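Local atomic coordinates of NAD nucleotidase (Haemophilus influenzae, PDB entry 3ZTV), a protein that degrades NAD to adenosine and nicotinamide riboside, combining pyrophosphatase activity with that of a zinc-containing 5'-nucleotidase of the periplasm. Residues Thr224-Leu230 with Val261-Tyr267; Tyr229-Asn233 with Pro242-Tyr247; His8-Leu13 with Val148-Ile153; Pro142-Phe146 with Leu190-Ile195; Val360-Met366 with Pro557-Tyr562. Residues are numbered along the deposited sequence.

Interaction 1 of 5, residues Thr224-Leu230 with Val261-Tyr267; sequences TGDSHYL and VMEGWAY. With ZN (zinc ion), chain B.
W265 offers the face of its five-membered ring to L230, whose CB stands 3.8 Å from the ring centroid. The two segments hold the ends of parallel strands 221-224 and 258-263, and the loops that leave them, in the calcineurin-like phosphoesterase domain. T224 N donates to M262 O (2.9 Å). Positive phi at D226 (103°) and H228 (65°) coils the first loop around E263. That glutamate, extended (chi1 and chi2 both t), is the common acceptor for this zinc-binding loop: S227 OG at 2.5 Å and Y229 N at 3.0 Å from OE1, H228 N at 2.9 Å from OE2. W265 returns N to Y229 O (3.0 Å). A266 CB lies 3.8 Å from the centroid of the H228 ring, whose edge meets the Y267 face (centroids 5.4 Å, planes 76°); the H228 side chain lies about 2 Å from one zinc. D226 OD2 salt-bridges K163, while OD1 binds the other zinc at 2.1 Å, with D70, N102 and water 1, at 2.0 Å, on that metal.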
# COMPACT_ATOMS: atom_id res chain seq x y z
N THR A 224 21.85 -3.59 -0.34
CA THR A 224 21.15 -2.83 -1.38
C THR A 224 21.58 -3.11 -2.82
O THR A 224 22.78 -3.31 -3.10
CB THR A 224 21.32 -1.33 -1.10
OG1 THR A 224 20.74 -1.02 0.17
CG2 THR A 224 20.70 -0.45 -2.15
N GLY A 225 20.60 -3.09 -3.71
CA GLY A 225 20.84 -2.96 -5.14
C GLY A 225 19.91 -1.95 -5.77
O GLY A 225 18.99 -1.44 -5.12
N ASP A 226 20.18 -1.68 -7.05
CA ASP A 226 19.39 -0.84 -7.98
C ASP A 226 19.93 0.55 -8.25
O ASP A 226 19.82 1.03 -9.39
CB ASP A 226 17.89 -0.75 -7.66
CG ASP A 226 17.09 -0.13 -8.82
OD1 ASP A 226 17.04 -0.72 -9.92
OD2 ASP A 226 16.50 0.96 -8.65
N SER A 227 20.48 1.21 -7.23
CA SER A 227 20.97 2.57 -7.38
C SER A 227 22.40 2.68 -7.93
O SER A 227 22.78 3.74 -8.42
CB SER A 227 20.83 3.34 -6.05
OG SER A 227 21.04 2.51 -4.90
N HIS A 228 23.17 1.59 -7.87
CA HIS A 228 24.53 1.57 -8.43
C HIS A 228 25.49 2.53 -7.68
O HIS A 228 26.52 2.94 -8.22
CB HIS A 228 24.53 1.95 -9.92
CG HIS A 228 23.94 0.94 -10.88
ND1 HIS A 228 22.97 0.00 -10.56
CD2 HIS A 228 24.18 0.78 -12.20
CE1 HIS A 228 22.67 -0.69 -11.65
NE2 HIS A 228 23.40 -0.24 -12.65
N TYR A 229 25.16 2.90 -6.44
CA TYR A 229 26.01 3.83 -5.68
C TYR A 229 27.24 3.16 -5.10
O TYR A 229 27.15 2.08 -4.49
CB TYR A 229 25.23 4.44 -4.52
CG TYR A 229 24.11 5.39 -4.87
CD1 TYR A 229 24.00 5.95 -6.14
CD2 TYR A 229 23.16 5.73 -3.92
CE1 TYR A 229 22.96 6.83 -6.44
CE2 TYR A 229 22.14 6.62 -4.20
CZ TYR A 229 22.03 7.15 -5.46
OH TYR A 229 21.00 8.02 -5.74
N LEU A 230 28.39 3.82 -5.27
CA LEU A 230 29.60 3.44 -4.54
C LEU A 230 29.48 3.96 -3.10
O LEU A 230 29.45 5.18 -2.87
CB LEU A 230 30.86 4.00 -5.22
CG LEU A 230 32.19 3.73 -4.51
CD1 LEU A 230 32.49 2.25 -4.35
CD2 LEU A 230 33.35 4.43 -5.22
N VAL A 261 22.77 0.19 6.25
CA VAL A 261 22.39 0.11 4.84
C VAL A 261 23.64 0.28 3.98
O VAL A 261 24.44 1.20 4.22
CB VAL A 261 21.41 1.26 4.49
CG1 VAL A 261 21.04 1.24 3.00
CG2 VAL A 261 20.16 1.22 5.38
N MET A 262 23.83 -0.57 2.98
CA MET A 262 24.98 -0.41 2.11
C MET A 262 24.78 -1.06 0.75
O MET A 262 24.07 -2.06 0.63
CB MET A 262 26.27 -0.93 2.76
CG MET A 262 26.39 -2.44 2.85
SD MET A 262 25.29 -3.23 4.04
CE MET A 262 26.05 -4.85 4.09
N GLU A 263 25.41 -0.47 -0.27
CA GLU A 263 25.43 -0.98 -1.64
C GLU A 263 26.89 -1.20 -2.05
O GLU A 263 27.82 -0.72 -1.36
CB GLU A 263 24.75 0.01 -2.58
CG GLU A 263 24.40 -0.52 -3.96
CD GLU A 263 23.44 0.36 -4.72
OE1 GLU A 263 23.35 1.57 -4.45
OE2 GLU A 263 22.74 -0.15 -5.62
N GLY A 264 27.09 -1.91 -3.17
CA GLY A 264 28.42 -2.25 -3.66
C GLY A 264 28.68 -1.77 -5.08
O GLY A 264 29.18 -2.51 -5.93
N TRP A 265 28.37 -0.50 -5.34
CA TRP A 265 28.60 0.10 -6.66
C TRP A 265 27.84 -0.69 -7.73
O TRP A 265 26.64 -0.92 -7.56
CB TRP A 265 30.11 0.21 -6.94
CG TRP A 265 30.51 1.34 -7.86
CD1 TRP A 265 29.68 2.29 -8.40
CD2 TRP A 265 31.83 1.65 -8.32
NE1 TRP A 265 30.42 3.16 -9.18
CE2 TRP A 265 31.73 2.79 -9.14
CE3 TRP A 265 33.09 1.08 -8.11
CZ2 TRP A 265 32.85 3.36 -9.77
CZ3 TRP A 265 34.19 1.63 -8.73
CH2 TRP A 265 34.06 2.76 -9.56
N ALA A 266 28.50 -1.11 -8.81
CA ALA A 266 27.86 -1.92 -9.85
C ALA A 266 28.91 -2.53 -10.77
O ALA A 266 30.11 -2.29 -10.60
CB ALA A 266 26.87 -1.07 -10.66
N TYR A 267 28.44 -3.31 -11.74
CA TYR A 267 29.26 -3.79 -12.87
C TYR A 267 30.49 -4.59 -12.43
O TYR A 267 31.60 -4.40 -12.96
CB TYR A 267 29.64 -2.65 -13.82
CG TYR A 267 28.48 -1.89 -14.44
CD1 TYR A 267 27.19 -2.39 -14.42
CD2 TYR A 267 28.70 -0.67 -15.08
CE1 TYR A 267 26.13 -1.69 -14.99
CE2 TYR A 267 27.65 0.03 -15.66
CZ TYR A 267 26.37 -0.49 -15.62
OH TYR A 267 25.31 0.20 -16.19
ZN ZN B . 18.06 -2.38 -10.83
O HOH W 1 19.39 -1.07 -11.59

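Interaction 2 of 5, residues Tyr229-Asn233 with Pro242-Tyr247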
# COMPACT_ATOMS: atom_id res chain seq x y z
N TYR A 229 25.16 2.90 -6.44
CA TYR A 229 26.01 3.83 -5.68
C TYR A 229 27.24 3.16 -5.10
O TYR A 229 27.15 2.08 -4.49
CB TYR A 229 25.23 4.44 -4.52
CG TYR A 229 24.11 5.39 -4.87
CD1 TYR A 229 24.00 5.95 -6.14
CD2 TYR A 229 23.16 5.73 -3.92
CE1 TYR A 229 22.96 6.83 -6.44
CE2 TYR A 229 22.14 6.62 -4.20
CZ TYR A 229 22.03 7.15 -5.46
OH TYR A 229 21.00 8.02 -5.74
N LEU A 230 28.39 3.82 -5.27
CA LEU A 230 29.60 3.44 -4.54
C LEU A 230 29.48 3.96 -3.10
O LEU A 230 29.45 5.18 -2.87
CB LEU A 230 30.86 4.00 -5.22
CG LEU A 230 32.19 3.73 -4.51
CD1 LEU A 230 32.49 2.25 -4.35
CD2 LEU A 230 33.35 4.43 -5.22
N TYR A 231 29.39 3.04 -2.15
CA TYR A 231 29.51 3.40 -0.73
C TYR A 231 30.99 3.17 -0.43
O TYR A 231 31.52 2.08 -0.64
CB TYR A 231 28.64 2.49 0.16
CG TYR A 231 27.14 2.77 0.19
CD1 TYR A 231 26.38 2.79 -0.98
CD2 TYR A 231 26.47 2.97 1.40
CE1 TYR A 231 25.01 3.00 -0.96
CE2 TYR A 231 25.10 3.17 1.44
CZ TYR A 231 24.38 3.19 0.26
OH TYR A 231 23.02 3.39 0.32
N GLY A 232 31.66 4.21 0.07
CA GLY A 232 33.10 4.17 0.17
C GLY A 232 33.67 4.70 1.48
O GLY A 232 33.04 4.60 2.55
N ASN A 233 34.87 5.25 1.39
CA ASN A 233 35.61 5.73 2.56
C ASN A 233 36.68 6.69 2.09
O ASN A 233 36.78 7.00 0.90
CB ASN A 233 36.23 4.55 3.31
CG ASN A 233 37.13 3.70 2.42
OD1 ASN A 233 37.72 4.19 1.45
ND2 ASN A 233 37.26 2.42 2.76
N PRO A 242 33.73 7.73 -7.46
CA PRO A 242 32.46 8.43 -7.26
C PRO A 242 31.71 7.98 -5.99
O PRO A 242 30.59 7.43 -6.02
CB PRO A 242 31.67 8.09 -8.53
CG PRO A 242 32.19 6.75 -8.92
CD PRO A 242 33.67 6.77 -8.58
N VAL A 243 32.34 8.24 -4.85
CA VAL A 243 31.79 7.84 -3.56
C VAL A 243 30.56 8.68 -3.22
O VAL A 243 30.63 9.91 -3.19
CB VAL A 243 32.84 7.97 -2.45
CG1 VAL A 243 32.21 7.63 -1.10
CG2 VAL A 243 34.02 7.07 -2.74
N ILE A 244 29.44 8.01 -2.95
CA ILE A 244 28.19 8.70 -2.66
C ILE A 244 27.94 8.78 -1.15
O ILE A 244 27.54 9.82 -0.64
CB ILE A 244 26.99 8.01 -3.35
CG1 ILE A 244 27.24 7.88 -4.85
CG2 ILE A 244 25.70 8.78 -3.09
CD1 ILE A 244 27.52 9.20 -5.56
N TYR A 245 28.17 7.67 -0.46
CA TYR A 245 27.93 7.55 0.98
C TYR A 245 29.08 6.79 1.61
O TYR A 245 29.81 6.08 0.92
CB TYR A 245 26.66 6.75 1.22
CG TYR A 245 25.37 7.42 0.80
CD1 TYR A 245 25.01 8.66 1.31
CD2 TYR A 245 24.50 6.79 -0.07
CE1 TYR A 245 23.82 9.26 0.95
CE2 TYR A 245 23.30 7.39 -0.44
CZ TYR A 245 22.97 8.62 0.07
OH TYR A 245 21.77 9.21 -0.30
N GLU A 246 29.21 6.90 2.93
CA GLU A 246 30.13 6.06 3.69
C GLU A 246 29.64 4.61 3.75
O GLU A 246 28.44 4.35 3.86
CB GLU A 246 30.31 6.63 5.11
CG GLU A 246 31.44 6.02 5.91
CD GLU A 246 32.82 6.48 5.46
OE1 GLU A 246 32.93 7.53 4.80
OE2 GLU A 246 33.79 5.77 5.78
N TYR A 247 30.58 3.68 3.69
CA TYR A 247 30.28 2.26 3.81
C TYR A 247 30.37 1.83 5.28
O TYR A 247 31.45 1.85 5.85
CB TYR A 247 31.28 1.43 2.97
CG TYR A 247 30.93 -0.03 2.94
CD1 TYR A 247 31.39 -0.89 3.94
CD2 TYR A 247 30.12 -0.56 1.94
CE1 TYR A 247 31.03 -2.23 3.95
CE2 TYR A 247 29.78 -1.89 1.93
CZ TYR A 247 30.22 -2.72 2.95
OH TYR A 247 29.89 -4.06 2.98
O HOH W 2 28.60 5.93 -7.33
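Three tyrosines, Y229, Y231 and Y245, form an aromatic cluster on one side of this short beta-alpha-beta unit, in which strand 230-232 and the segment 242-247 run parallel and helix 234-238 connects them. The Y231 ring receives Y245 CB over its face, 4.0 Å from the centroid, while Y245 CE2 lies 3.9 Å from Y229 CD2. I244 covers the face of the Y229 ring with CG2, 4.2 Å from its centroid. A second apolar patch has L230 CD2 against V243 CG2 (3.7 Å), and Y231 CB meets the edge of the Y247 ring at CD2 (3.8 Å).

Outside this core runs the backbone pairing: I244 N to L230 O at 2.8 Å, G232 N to Y245 O at 2.8 Å and Y247 N to G232 O at 2.9 Å. G232 therefore bridges E246 with both its N and O. Glycine suits the site, since a CB there would collide with V243 CG2. The chain turns a corner at Y245, whose buried N finds no partner.

At the polar edge, N233 OD1 caps the connecting helix at L236 N, while its ND2 bonds S329; E246 forms a salt bridge with R237 on that helix, and Y231 OH reaches S206. Water 2 bridges the two segments, accepting from L230 N at 3.0 Å and donating to P242 O at 2.8 Å.

Interaction 3 of 5, residues His8-Leu13 with Val148-Ile153; sequences HKAVEL and VDGEKI
Extended residues 11-13, which open strand 11-18, pass over a beta hairpin whose type I' turn, V148 to E151, joins strands 143-148 and 151-159. Strand 11-18 and the hairpin belong to different sheets of the layered phosphoesterase fold, so no backbone hydrogen bond links them, and the nearest CA pairs, H8 with E151 and V11 with D149, stay 7.0 and 7.1 Å apart. The turn closes with V148 N to E151 O (2.9 Å) and E151 N to V148 O (2.8 Å). D149 (phi/psi 47/44°) and G150 (89/-12°) take the turn's positive-phi positions, and the latter angles call for glycine.

Between the layers, V11 (chi1 m) points at the hairpin, its CG1 3.6 Å from E151 CG and 3.7 Å from V148 O. Deeper along the strand, L13 CD1 meets I153 CD1 at 3.7 Å, and L13 CD2 meets V148 CG2 at 4.2 Å. E151, with chi1 and chi2 both m, holds the beginning of the modelled chain: OE1 accepts from H8 ND1 and OE2 from K9 N, each at 2.9 Å, and K197 forms a salt bridge with the carboxylate. Farther along, water 3 joins the segments, accepting from E12 N at 3.0 Å and donating to D149 OD2 at 2.9 Å.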
# COMPACT_ATOMS: atom_id res chain seq x y z
N HIS A 8 18.88 -16.41 24.22
CA HIS A 8 19.69 -15.99 23.08
C HIS A 8 21.15 -15.78 23.46
O HIS A 8 21.46 -15.40 24.58
CB HIS A 8 19.15 -14.70 22.47
CG HIS A 8 17.83 -14.85 21.79
ND1 HIS A 8 17.70 -15.41 20.54
CD2 HIS A 8 16.58 -14.49 22.18
CE1 HIS A 8 16.43 -15.40 20.19
NE2 HIS A 8 15.73 -14.85 21.16
N LYS A 9 22.04 -16.02 22.49
CA LYS A 9 23.46 -15.76 22.64
C LYS A 9 23.89 -14.73 21.59
O LYS A 9 23.23 -14.58 20.56
CB LYS A 9 24.26 -17.05 22.44
CG LYS A 9 25.73 -16.95 22.78
CD LYS A 9 25.97 -17.16 24.27
CE LYS A 9 27.43 -16.94 24.63
NZ LYS A 9 27.66 -17.15 26.09
N ALA A 10 24.97 -14.01 21.87
CA ALA A 10 25.56 -13.11 20.89
C ALA A 10 26.19 -13.92 19.76
O ALA A 10 26.76 -14.98 20.00
CB ALA A 10 26.60 -12.22 21.55
N VAL A 11 26.09 -13.42 18.53
CA VAL A 11 26.76 -14.07 17.40
C VAL A 11 27.31 -13.06 16.42
O VAL A 11 26.84 -11.92 16.36
CB VAL A 11 25.83 -15.04 16.63
CG1 VAL A 11 25.40 -16.19 17.51
CG2 VAL A 11 24.63 -14.29 16.07
N GLU A 12 28.30 -13.47 15.63
CA GLU A 12 28.85 -12.59 14.61
C GLU A 12 28.65 -13.16 13.20
O GLU A 12 28.59 -14.37 13.00
CB GLU A 12 30.32 -12.27 14.87
CG GLU A 12 30.81 -11.04 14.10
CD GLU A 12 32.14 -10.52 14.59
OE1 GLU A 12 32.51 -10.77 15.75
OE2 GLU A 12 32.83 -9.85 13.79
N LEU A 13 28.50 -12.25 12.24
CA LEU A 13 28.25 -12.58 10.84
C LEU A 13 29.24 -11.81 9.97
O LEU A 13 29.55 -10.66 10.27
CB LEU A 13 26.84 -12.14 10.45
CG LEU A 13 25.65 -13.09 10.31
CD1 LEU A 13 24.49 -12.29 9.73
CD2 LEU A 13 25.98 -14.25 9.39
N VAL A 148 23.33 -19.74 12.93
CA VAL A 148 24.73 -19.52 13.23
C VAL A 148 24.94 -19.78 14.71
O VAL A 148 24.34 -19.12 15.55
CB VAL A 148 25.16 -18.07 12.92
CG1 VAL A 148 26.59 -17.83 13.37
CG2 VAL A 148 25.01 -17.78 11.43
N ASP A 149 25.79 -20.76 15.02
CA ASP A 149 26.10 -21.06 16.41
C ASP A 149 24.83 -21.13 17.27
O ASP A 149 24.79 -20.59 18.37
CB ASP A 149 27.07 -20.01 16.97
CG ASP A 149 28.37 -19.94 16.18
OD1 ASP A 149 28.91 -21.01 15.82
OD2 ASP A 149 28.85 -18.81 15.92
N GLY A 150 23.81 -21.79 16.74
CA GLY A 150 22.58 -22.03 17.48
C GLY A 150 21.52 -20.95 17.38
O GLY A 150 20.37 -21.15 17.79
N GLU A 151 21.89 -19.80 16.83
CA GLU A 151 20.96 -18.68 16.69
C GLU A 151 20.32 -18.62 15.31
O GLU A 151 20.99 -18.87 14.31
CB GLU A 151 21.69 -17.36 16.95
CG GLU A 151 22.05 -17.14 18.40
CD GLU A 151 20.83 -16.92 19.27
OE1 GLU A 151 19.93 -16.16 18.86
OE2 GLU A 151 20.78 -17.51 20.37
N LYS A 152 19.04 -18.28 15.27
CA LYS A 152 18.35 -18.12 13.99
C LYS A 152 18.50 -16.71 13.43
O LYS A 152 18.33 -15.72 14.14
CB LYS A 152 16.88 -18.51 14.12
CG LYS A 152 16.68 -19.99 14.43
CD LYS A 152 15.23 -20.41 14.31
CE LYS A 152 14.41 -19.92 15.48
NZ LYS A 152 13.08 -20.60 15.51
N ILE A 153 18.83 -16.63 12.15
CA ILE A 153 18.88 -15.36 11.44
C ILE A 153 18.00 -15.47 10.20
O ILE A 153 18.11 -16.44 9.45
CB ILE A 153 20.33 -14.99 11.04
CG1 ILE A 153 21.23 -14.95 12.28
CG2 ILE A 153 20.37 -13.67 10.29
CD1 ILE A 153 22.68 -14.57 12.00
O HOH W 3 29.54 -16.05 16.35

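Interaction 4 of 5, residues Pro142-Phe146 with Leu190-Ile195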
# COMPACT_ATOMS: atom_id res chain seq x y z
N PRO A 142 9.94 -16.21 -0.26
CA PRO A 142 10.00 -14.85 0.28
C PRO A 142 11.14 -14.62 1.28
O PRO A 142 11.65 -13.49 1.38
CB PRO A 142 8.63 -14.69 0.98
CG PRO A 142 8.23 -16.10 1.32
CD PRO A 142 8.71 -16.92 0.15
N TYR A 143 11.55 -15.65 2.00
CA TYR A 143 12.61 -15.52 3.01
C TYR A 143 13.25 -16.87 3.24
O TYR A 143 12.77 -17.90 2.76
CB TYR A 143 12.07 -14.96 4.34
CG TYR A 143 11.24 -15.96 5.12
CD1 TYR A 143 9.90 -16.21 4.79
CD2 TYR A 143 11.78 -16.67 6.19
CE1 TYR A 143 9.14 -17.13 5.51
CE2 TYR A 143 11.03 -17.61 6.90
CZ TYR A 143 9.70 -17.82 6.55
OH TYR A 143 8.93 -18.74 7.25
N ASP A 144 14.37 -16.87 3.97
CA ASP A 144 14.97 -18.10 4.47
C ASP A 144 15.49 -17.84 5.89
O ASP A 144 15.74 -16.69 6.27
CB ASP A 144 16.09 -18.61 3.55
CG ASP A 144 16.47 -20.06 3.85
OD1 ASP A 144 15.57 -20.85 4.18
OD2 ASP A 144 17.66 -20.42 3.74
N ILE A 145 15.60 -18.90 6.68
CA ILE A 145 16.19 -18.82 8.02
C ILE A 145 17.40 -19.73 8.09
O ILE A 145 17.31 -20.91 7.73
CB ILE A 145 15.18 -19.26 9.10
CG1 ILE A 145 14.02 -18.27 9.19
CG2 ILE A 145 15.87 -19.39 10.46
CD1 ILE A 145 12.79 -18.82 9.94
N PHE A 146 18.53 -19.20 8.53
CA PHE A 146 19.70 -20.03 8.73
C PHE A 146 20.17 -19.91 10.18
O PHE A 146 19.78 -18.99 10.89
CB PHE A 146 20.82 -19.70 7.73
CG PHE A 146 21.30 -18.27 7.79
CD1 PHE A 146 20.67 -17.28 7.05
CD2 PHE A 146 22.39 -17.93 8.58
CE1 PHE A 146 21.12 -15.97 7.11
CE2 PHE A 146 22.83 -16.62 8.63
CZ PHE A 146 22.20 -15.65 7.90
N LEU A 190 8.11 -12.70 11.64
CA LEU A 190 9.25 -13.51 12.05
C LEU A 190 9.55 -13.43 13.55
O LEU A 190 10.16 -14.34 14.11
CB LEU A 190 10.49 -13.14 11.23
CG LEU A 190 10.44 -13.59 9.77
CD1 LEU A 190 11.41 -12.80 8.92
CD2 LEU A 190 10.69 -15.09 9.65
N LYS A 191 9.09 -12.37 14.21
CA LYS A 191 9.38 -12.16 15.63
C LYS A 191 9.00 -13.32 16.54
O LYS A 191 9.81 -13.78 17.34
CB LYS A 191 8.72 -10.88 16.13
CG LYS A 191 9.26 -9.60 15.51
CD LYS A 191 8.43 -8.40 15.95
CE LYS A 191 8.28 -8.35 17.46
NZ LYS A 191 7.38 -7.24 17.90
N GLN A 192 7.75 -13.79 16.44
CA GLN A 192 7.24 -14.81 17.35
C GLN A 192 7.88 -16.18 17.13
O GLN A 192 7.63 -17.12 17.89
CB GLN A 192 5.71 -14.93 17.25
CG GLN A 192 5.22 -15.45 15.92
CD GLN A 192 3.75 -15.16 15.71
OE1 GLN A 192 3.36 -14.01 15.49
NE2 GLN A 192 2.92 -16.19 15.78
N GLN A 193 8.71 -16.28 16.10
CA GLN A 193 9.46 -17.51 15.86
C GLN A 193 10.79 -17.50 16.61
O GLN A 193 11.61 -18.39 16.44
CB GLN A 193 9.66 -17.73 14.37
CG GLN A 193 8.35 -17.79 13.60
CD GLN A 193 8.54 -17.82 12.11
OE1 GLN A 193 9.33 -18.62 11.58
NE2 GLN A 193 7.83 -16.95 11.41
N GLY A 194 10.97 -16.49 17.46
CA GLY A 194 12.17 -16.36 18.26
C GLY A 194 13.34 -15.81 17.46
O GLY A 194 14.49 -16.18 17.68
N ILE A 195 13.04 -14.93 16.51
CA ILE A 195 14.06 -14.35 15.64
C ILE A 195 14.19 -12.86 15.92
O ILE A 195 13.21 -12.12 15.85
CB ILE A 195 13.71 -14.56 14.17
CG1 ILE A 195 13.70 -16.06 13.88
CG2 ILE A 195 14.68 -13.81 13.27
CD1 ILE A 195 13.19 -16.42 12.52
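A small contact can still interlock, as I145 illustrates. Its CD1 is a blunt bump that enters a hollow lined by I195 CD1 at 3.5 Å, Q193 OE1 at 3.8 Å and L190 CD2 at 4.3 Å. In return, L190 sends CD2 into the gap beside Y143, 3.7 Å from CE2 of that ring. Y143 and I145 project from the same face of their strand, with D144 turned away between them. The hollow lies where the chain bends back near the end of the helix: Q193 N donates to L190 O at 3.1 Å and G194 N to K191 O at 3.0 Å. No hydrogen bond crosses between the segments, which bury only 174 Å². The contact also borders the second subunit, whose Q192 NE2 donates to Y143 O, while Q192 NE2 of this chain donates to Y143 O of that subunit. Within the chain, the end of helix 179-191 lies over edge strand 143-148 and its neighbour 151-159, where L190 also touches A154 and I156.

Interaction 5 of 5, residues Val360-Met366 with Pro557-Tyr562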
# COMPACT_ATOMS: atom_id res chain seq x y z
N VAL A 360 17.58 -7.96 -41.09
CA VAL A 360 17.92 -7.53 -42.44
C VAL A 360 17.17 -6.25 -42.74
O VAL A 360 15.97 -6.14 -42.45
CB VAL A 360 17.55 -8.60 -43.48
CG1 VAL A 360 17.84 -8.11 -44.90
CG2 VAL A 360 18.30 -9.89 -43.20
N ILE A 361 17.87 -5.27 -43.30
CA ILE A 361 17.23 -4.04 -43.73
C ILE A 361 17.12 -4.01 -45.25
O ILE A 361 18.09 -4.26 -45.95
CB ILE A 361 18.01 -2.80 -43.25
CG1 ILE A 361 18.09 -2.78 -41.72
CG2 ILE A 361 17.35 -1.52 -43.76
CD1 ILE A 361 18.97 -1.68 -41.16
N THR A 362 15.92 -3.70 -45.74
CA THR A 362 15.70 -3.54 -47.17
C THR A 362 15.37 -2.09 -47.47
O THR A 362 15.04 -1.31 -46.58
CB THR A 362 14.56 -4.45 -47.66
OG1 THR A 362 13.38 -4.21 -46.89
CG2 THR A 362 14.95 -5.92 -47.53
N GLY A 363 15.48 -1.72 -48.74
CA GLY A 363 15.19 -0.36 -49.14
C GLY A 363 16.44 0.49 -49.29
O GLY A 363 17.54 -0.03 -49.46
N SER A 364 16.25 1.80 -49.21
CA SER A 364 17.33 2.75 -49.44
C SER A 364 18.10 3.06 -48.17
O SER A 364 17.57 2.96 -47.07
CB SER A 364 16.77 4.05 -50.03
OG SER A 364 16.30 3.85 -51.35
N ALA A 365 19.36 3.45 -48.35
CA ALA A 365 20.20 3.86 -47.23
C ALA A 365 19.51 4.94 -46.41
O ALA A 365 18.83 5.81 -46.96
CB ALA A 365 21.54 4.36 -47.75
N MET A 366 19.67 4.87 -45.10
CA MET A 366 19.18 5.92 -44.20
C MET A 366 20.35 6.85 -43.87
O MET A 366 21.27 6.47 -43.15
CB MET A 366 18.59 5.29 -42.94
CG MET A 366 17.25 4.61 -43.18
SD MET A 366 16.64 3.63 -41.80
CE MET A 366 17.73 2.21 -41.86
N PRO A 557 12.86 -8.19 -37.91
CA PRO A 557 13.95 -8.94 -38.55
C PRO A 557 13.99 -8.74 -40.06
O PRO A 557 15.00 -9.06 -40.70
CB PRO A 557 13.64 -10.40 -38.20
CG PRO A 557 12.17 -10.41 -37.92
CD PRO A 557 11.86 -9.08 -37.30
N HIS A 558 12.91 -8.23 -40.64
CA HIS A 558 12.90 -7.86 -42.05
C HIS A 558 12.37 -6.43 -42.20
O HIS A 558 11.26 -6.20 -42.67
CB HIS A 558 12.11 -8.87 -42.88
CG HIS A 558 12.78 -10.21 -42.98
ND1 HIS A 558 13.74 -10.49 -43.92
CD2 HIS A 558 12.64 -11.33 -42.23
CE1 HIS A 558 14.16 -11.74 -43.76
NE2 HIS A 558 13.51 -12.27 -42.74
N PHE A 559 13.21 -5.49 -41.79
CA PHE A 559 12.84 -4.08 -41.66
C PHE A 559 13.03 -3.30 -42.96
O PHE A 559 14.10 -3.32 -43.56
CB PHE A 559 13.69 -3.45 -40.55
CG PHE A 559 13.43 -1.98 -40.34
CD1 PHE A 559 12.26 -1.54 -39.75
CD2 PHE A 559 14.39 -1.05 -40.71
CE1 PHE A 559 12.03 -0.20 -39.56
CE2 PHE A 559 14.16 0.30 -40.51
CZ PHE A 559 12.98 0.73 -39.94
N GLU A 560 11.96 -2.63 -43.38
CA GLU A 560 12.02 -1.73 -44.52
C GLU A 560 12.46 -0.35 -44.04
O GLU A 560 11.85 0.21 -43.13
CB GLU A 560 10.65 -1.64 -45.19
CG GLU A 560 10.60 -0.71 -46.39
CD GLU A 560 11.30 -1.28 -47.60
OE1 GLU A 560 11.36 -2.52 -47.72
OE2 GLU A 560 11.82 -0.49 -48.41
N ALA A 561 13.52 0.18 -44.63
CA ALA A 561 14.12 1.42 -44.17
C ALA A 561 13.15 2.60 -44.14
O ALA A 561 12.31 2.74 -45.03
CB ALA A 561 15.33 1.77 -45.03
N TYR A 562 13.26 3.43 -43.11
CA TYR A 562 12.52 4.69 -43.04
C TYR A 562 12.96 5.59 -44.19
O TYR A 562 14.11 5.55 -44.62
CB TYR A 562 12.80 5.42 -41.73
CG TYR A 562 12.27 4.73 -40.49
CD1 TYR A 562 10.91 4.50 -40.34
CD2 TYR A 562 13.12 4.35 -39.46
CE1 TYR A 562 10.41 3.88 -39.20
CE2 TYR A 562 12.63 3.73 -38.32
CZ TYR A 562 11.28 3.50 -38.20
OH TYR A 562 10.78 2.88 -37.07
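P557 opens the second segment by offering its O to V360 N at 2.8 Å, the first rung of a parallel pairing between strands 357-362 and 558-560. The axes of 360-362 and 558-560 approach to 4.7 Å and cross at -30°. H558 pairs with V360 on one face of the sheet. F559 follows and uses both backbone atoms, with N to V360 O and O from T362 N, each 2.9 Å. On the other face its ring edge meets I361 CG1 (from CD2, 4.2 Å) and M366 CE (from CE2, 4.3 Å), and F390 and F552 pack around it. E560 curls back so that OE1 accepts from T362 OG1 at 2.8 Å. Its OE2 lies 3.5 Å from G363 CA, where a CB would clash. A561 N then bonds T362 O at 2.9 Å, while its CB nestles against I361 CG2 (4.1 Å) and M366 CG (3.9 Å). Last comes Y562, in an oblique Met-aromatic contact with M366, whose SD is 5.5 Å from the ring centroid; R389 makes a cation-pi contact with the same ring.

The chemistry thus divides the sheet: I361 and F559 pack apolar against helices, while the T362 and E560 face is more exposed and partly polar.

Overall arrangement
Contacts that cross and nest along a chain can join separate layers, and this chain is an example. Interaction 3 brings the N terminus onto the hairpin at 148-153, tying the two phosphoesterase sheets together. Interaction 4 opens before that closure and ends after it, so the two cross; their centres are 13 Å apart and K152 NZ hydrogen-bonds Q193 O. Interactions 1 and 2 leave from the same stretch, sharing Y229 and L230, and interaction 2 closes first, inside the longer loop that interaction 1 completes beside the zinc site. Interaction 5 follows in series, closing a loop of 190 residues in the C-terminal part, its centre about 41 Å from that of interaction 1.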